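Local coordinates for ABC transporter periplasmic-binding protein YtfQ (PDB 6HB0) that probably binds a carbohydrate, likely a furanose sugar such as L-arabinofuranose, and hands it to an ABC transporter for uptake, at residues 40-43 / 44-48; 68-71 / 72-76. One frame throughout, in Å; residues are numbered along the deposited sequence.

Contact 1: 40-43 / 44-48. With ZN (zinc ion), chain D.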
loop_
_atom_site.group_PDB
_atom_site.type_symbol
_atom_site.label_atom_id
_atom_site.label_comp_id
_atom_site.label_asym_id
_atom_site.label_seq_id
_atom_site.Cartn_x
_atom_site.Cartn_y
_atom_site.Cartn_z
ATOM N N SER A 40 -12.211 -7.396 -4.885
ATOM C CA SER A 40 -12.292 -6.055 -5.463
ATOM C C SER A 40 -12.259 -6.073 -6.970
ATOM O O SER A 40 -12.973 -5.316 -7.648
ATOM C CB SER A 40 -11.140 -5.187 -4.927
ATOM O OG SER A 40 -11.297 -5.019 -3.508
ATOM N N ILE A 41 -11.441 -6.959 -7.507
ATOM C CA ILE A 41 -11.296 -7.079 -8.927
ATOM C C ILE A 41 -12.546 -7.773 -9.496
ATOM O O ILE A 41 -13.123 -7.320 -10.490
ATOM C CB ILE A 41 -10.013 -7.842 -9.285
ATOM C CG1 ILE A 41 -8.800 -6.993 -8.916
ATOM C CG2 ILE A 41 -9.951 -8.076 -10.769
ATOM C CD1 ILE A 41 -7.489 -7.725 -9.096
ATOM N N LYS A 42 -12.980 -8.847 -8.851
ATOM C CA LYS A 42 -14.163 -9.559 -9.341
ATOM C C LYS A 42 -15.400 -8.672 -9.332
ATOM O O LYS A 42 -16.123 -8.593 -10.354
ATOM C CB LYS A 42 -14.366 -10.823 -8.523
ATOM C CG LYS A 42 -15.606 -11.636 -8.824
ATOM C CD LYS A 42 -15.561 -12.961 -8.055
ATOM C CE LYS A 42 -16.897 -13.713 -8.058
ATOM N NZ LYS A 42 -18.075 -12.816 -7.779
ATOM N N SER A 43 -15.637 -8.005 -8.204
ATOM C CA SER A 43 -16.803 -7.088 -8.092
ATOM C C SER A 43 -16.727 -5.886 -9.066
ATOM O O SER A 43 -17.718 -5.496 -9.671
ATOM C CB SER A 43 -16.961 -6.590 -6.667
ATOM O OG SER A 43 -15.869 -5.800 -6.286
ATOM N N ALA A 44 -15.547 -5.324 -9.249
ATOM C CA ALA A 44 -15.396 -4.179 -10.152
ATOM C C ALA A 44 -15.654 -4.597 -11.589
ATOM O O ALA A 44 -16.200 -3.809 -12.358
ATOM C CB ALA A 44 -14.004 -3.554 -10.032
ATOM N N ALA A 45 -15.261 -5.822 -11.969
ATOM C CA ALA A 45 -15.574 -6.282 -13.318
ATOM C C ALA A 45 -17.089 -6.501 -13.519
ATOM O O ALA A 45 -17.613 -6.153 -14.564
ATOM C CB ALA A 45 -14.814 -7.538 -13.679
ATOM N N GLU A 46 -17.761 -7.053 -12.536
ATOM C CA GLU A 46 -19.228 -7.202 -12.575
ATOM C C GLU A 46 -19.881 -5.824 -12.718
ATOM O O GLU A 46 -20.717 -5.605 -13.606
ATOM C CB GLU A 46 -19.727 -7.902 -11.347
ATOM C CG GLU A 46 -19.384 -9.374 -11.260
ATOM C CD GLU A 46 -19.577 -9.968 -9.895
ATOM O OE1 GLU A 46 -19.557 -11.184 -9.809
ATOM O OE2 GLU A 46 -19.747 -9.269 -8.884
ATOM N N GLU A 47 -19.457 -4.862 -11.914
ATOM C CA GLU A 47 -19.983 -3.498 -12.042
ATOM C C GLU A 47 -19.718 -2.850 -13.388
ATOM O O GLU A 47 -20.572 -2.094 -13.894
ATOM C CB GLU A 47 -19.453 -2.572 -10.949
ATOM C CG GLU A 47 -19.785 -2.891 -9.483
ATOM C CD GLU A 47 -21.123 -3.573 -9.217
ATOM O OE1 GLU A 47 -21.983 -3.160 -8.417
ATOM O OE2 GLU A 47 -21.274 -4.670 -9.786
ATOM N N ALA A 48 -18.553 -3.078 -13.974
ATOM C CA ALA A 48 -18.265 -2.448 -15.239
ATOM C C ALA A 48 -18.751 -3.224 -16.457
ATOM O O ALA A 48 -18.526 -2.775 -17.569
ATOM C CB ALA A 48 -16.740 -2.234 -15.388
HETATM ZN ZN ZN D . -19.838 -9.571 -7.051
HETATM O O HOH W 1 -18.244 -9.968 -5.532
#
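Glu46 divides its carboxylate between a metal and a lysine one helical turn back. OE2 of Glu46 binds the zinc ion at 1.9 Å, a water adds a ligand 2.2 Å from the metal, and His318 and His322 complete the site. Glu46 OE1 takes a salt bridge from Lys42 NZ at 3.0 Å, the ammonium approaching from above the carboxylate plane, 35° out of it. Lys42 runs almost fully extended, CG anti to the backbone N (chi1 176°), until a bend at chi4 turns NZ onto Glu46. With zinc on one oxygen and lysine on the other, the carboxylate is fixed in rotation, and both cations would probably hold it ionised.

Behind this shell stands the backbone: Glu46 N donates to Lys42 O at 3.1 Å, and Glu47 N to Ser43 O at 2.9 Å. Ser43 turns its hydroxyl back along the helix to donate to Glu39 O. On the inner side, small Ala44 and Ala45 let Met272 of helix 269-279 come close, while Ile41 reaches Leu52 and Phe54. The i to i+4 Lys-Glu pair is a classic surface helix motif, here joined to a zinc site whose histidines belong to what is probably a purification tag.

Contact 2: 68-71 / 72-76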
loop_
_atom_site.group_PDB
_atom_site.type_symbol
_atom_site.label_atom_id
_atom_site.label_comp_id
_atom_site.label_asym_id
_atom_site.label_seq_id
_atom_site.Cartn_x
_atom_site.Cartn_y
_atom_site.Cartn_z
ATOM N N ILE A 68 -0.520 -16.117 -18.758
ATOM C CA ILE A 68 -0.527 -15.084 -19.790
ATOM C C ILE A 68 -0.620 -15.700 -21.188
ATOM O O ILE A 68 -1.393 -15.224 -22.034
ATOM C CB ILE A 68 0.668 -14.150 -19.629
ATOM C CG1 ILE A 68 0.476 -13.318 -18.350
ATOM C CG2 ILE A 68 0.843 -13.226 -20.817
ATOM C CD1 ILE A 68 1.769 -12.686 -17.864
ATOM N N ARG A 69 0.152 -16.749 -21.433
ATOM C CA ARG A 69 0.108 -17.428 -22.722
ATOM C C ARG A 69 -1.255 -18.027 -23.006
ATOM O O ARG A 69 -1.725 -17.951 -24.129
ATOM C CB ARG A 69 1.153 -18.544 -22.781
ATOM C CG ARG A 69 2.550 -17.994 -22.775
ATOM C CD ARG A 69 3.602 -19.053 -22.920
ATOM N NE ARG A 69 4.825 -18.345 -23.279
ATOM C CZ ARG A 69 6.023 -18.663 -22.845
ATOM N NH1 ARG A 69 6.180 -19.680 -22.018
ATOM N NH2 ARG A 69 7.064 -17.943 -23.224
ATOM N N SER A 70 -1.879 -18.595 -21.989
ATOM C CA SER A 70 -3.211 -19.144 -22.159
ATOM C C SER A 70 -4.239 -18.041 -22.455
ATOM O O SER A 70 -5.123 -18.215 -23.321
ATOM C CB SER A 70 -3.586 -19.977 -20.957
ATOM O OG SER A 70 -4.975 -20.175 -20.915
ATOM N N PHE A 71 -4.101 -16.875 -21.823
ATOM C CA PHE A 71 -4.973 -15.768 -22.203
ATOM C C PHE A 71 -4.783 -15.357 -23.644
ATOM O O PHE A 71 -5.766 -14.974 -24.304
ATOM C CB PHE A 71 -4.766 -14.509 -21.319
ATOM C CG PHE A 71 -5.141 -14.689 -19.891
ATOM C CD1 PHE A 71 -6.261 -15.423 -19.528
ATOM C CD2 PHE A 71 -4.429 -14.033 -18.898
ATOM C CE1 PHE A 71 -6.616 -15.581 -18.197
ATOM C CE2 PHE A 71 -4.792 -14.178 -17.569
ATOM C CZ PHE A 71 -5.888 -14.958 -17.213
ATOM N N ILE A 72 -3.541 -15.381 -24.139
ATOM C CA ILE A 72 -3.307 -15.069 -25.532
ATOM C C ILE A 72 -4.042 -16.082 -26.416
ATOM O O ILE A 72 -4.745 -15.684 -27.349
ATOM C CB ILE A 72 -1.831 -15.089 -25.912
ATOM C CG1 ILE A 72 -1.072 -13.975 -25.200
ATOM C CG2 ILE A 72 -1.667 -14.947 -27.429
ATOM C CD1 ILE A 72 0.422 -14.156 -25.320
ATOM N N GLN A 73 -3.893 -17.364 -26.094
ATOM C CA GLN A 73 -4.623 -18.449 -26.785
ATOM C C GLN A 73 -6.126 -18.273 -26.736
ATOM O O GLN A 73 -6.786 -18.478 -27.726
ATOM C CB GLN A 73 -4.244 -19.831 -26.209
ATOM C CG GLN A 73 -2.814 -20.233 -26.575
ATOM C CD GLN A 73 -2.458 -19.864 -28.024
ATOM O OE1 GLN A 73 -2.915 -20.522 -28.973
ATOM N NE2 GLN A 73 -1.658 -18.795 -28.205
ATOM N N GLN A 74 -6.661 -17.878 -25.592
ATOM C CA GLN A 74 -8.104 -17.667 -25.451
ATOM C C GLN A 74 -8.632 -16.406 -26.170
ATOM O O GLN A 74 -9.825 -16.176 -26.151
ATOM C CB GLN A 74 -8.492 -17.583 -23.975
ATOM C CG GLN A 74 -8.251 -18.841 -23.168
ATOM C CD GLN A 74 -8.369 -18.586 -21.683
ATOM O OE1 GLN A 74 -9.401 -18.153 -21.194
ATOM N NE2 GLN A 74 -7.301 -18.864 -20.952
ATOM N N GLY A 75 -7.751 -15.601 -26.758
ATOM C CA GLY A 75 -8.102 -14.353 -27.436
ATOM C C GLY A 75 -8.743 -13.263 -26.588
ATOM O O GLY A 75 -9.629 -12.551 -27.053
ATOM N N VAL A 76 -8.292 -13.099 -25.348
ATOM C CA VAL A 76 -8.850 -12.039 -24.510
ATOM C C VAL A 76 -8.515 -10.686 -25.149
ATOM O O VAL A 76 -7.601 -10.575 -25.965
ATOM C CB VAL A 76 -8.340 -12.091 -23.066
ATOM C CG1 VAL A 76 -8.626 -13.435 -22.413
ATOM C CG2 VAL A 76 -6.872 -11.775 -23.002
#
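Polar side chains meet first at Ser70 and Gln74, one turn apart. Gln74 NE2 donates to Ser70 OG at 2.7 Å, the hydroxyl lying close to the amide plane but the bond clearly bent (N-H...OG angle 138°). Ser70 sets its OG anti to the backbone N (chi1 162°), which brings it alongside the extended glutamine. The same amide lies beside the Phe71 ring, pointing the same way with the two planes 55° apart.

Among the backbone bonds, Gln73 N to Arg69 O (3.0 Å) and Gln74 N to Ser70 O (2.8 Å) complete the last regular turns. The chain then leaves the helix through a Schellman motif: Gly75 takes positive phi, readily adopted without a side chain, and its N reaches Ile72 O at 3.1 Å, while Val76 N makes a weak bond to Phe71 O at 3.3 Å.

Apolar contact seals this end. Val76 CG2 rests on Phe71 CB at 3.8 Å, the hydrophobic pairing that commonly accompanies the motif, and the Phe71 ring continues onto Ala55 and Ile79.

Glutamine thus donates to serine at the exposed margin of the apolar contact, its amide bordering the ring, while buried phenylalanine ties the helix end to the sheet.

From the N terminus, the chain passes strand 21-26 before helix 38-48, where contact 1 closes single helical turns. Strand 51-56 follows, then helix 61-73, whose final turn and exit form contact 2 just ahead of strand 78-81. The two contacts are in series, neither nested nor crossed, and do not touch: their centres lie 20 Å apart, their nearest atoms about 10 Å. Strand 51-56, at an edge of the parallel sheet, relates them: 40-48 packs on Leu52 and Phe54, whereas 68-76 meets Lys53 and Ala55, so the two helices cover opposite faces. Such alternating beta-alpha units build this lobe of the periplasmic binding protein fold.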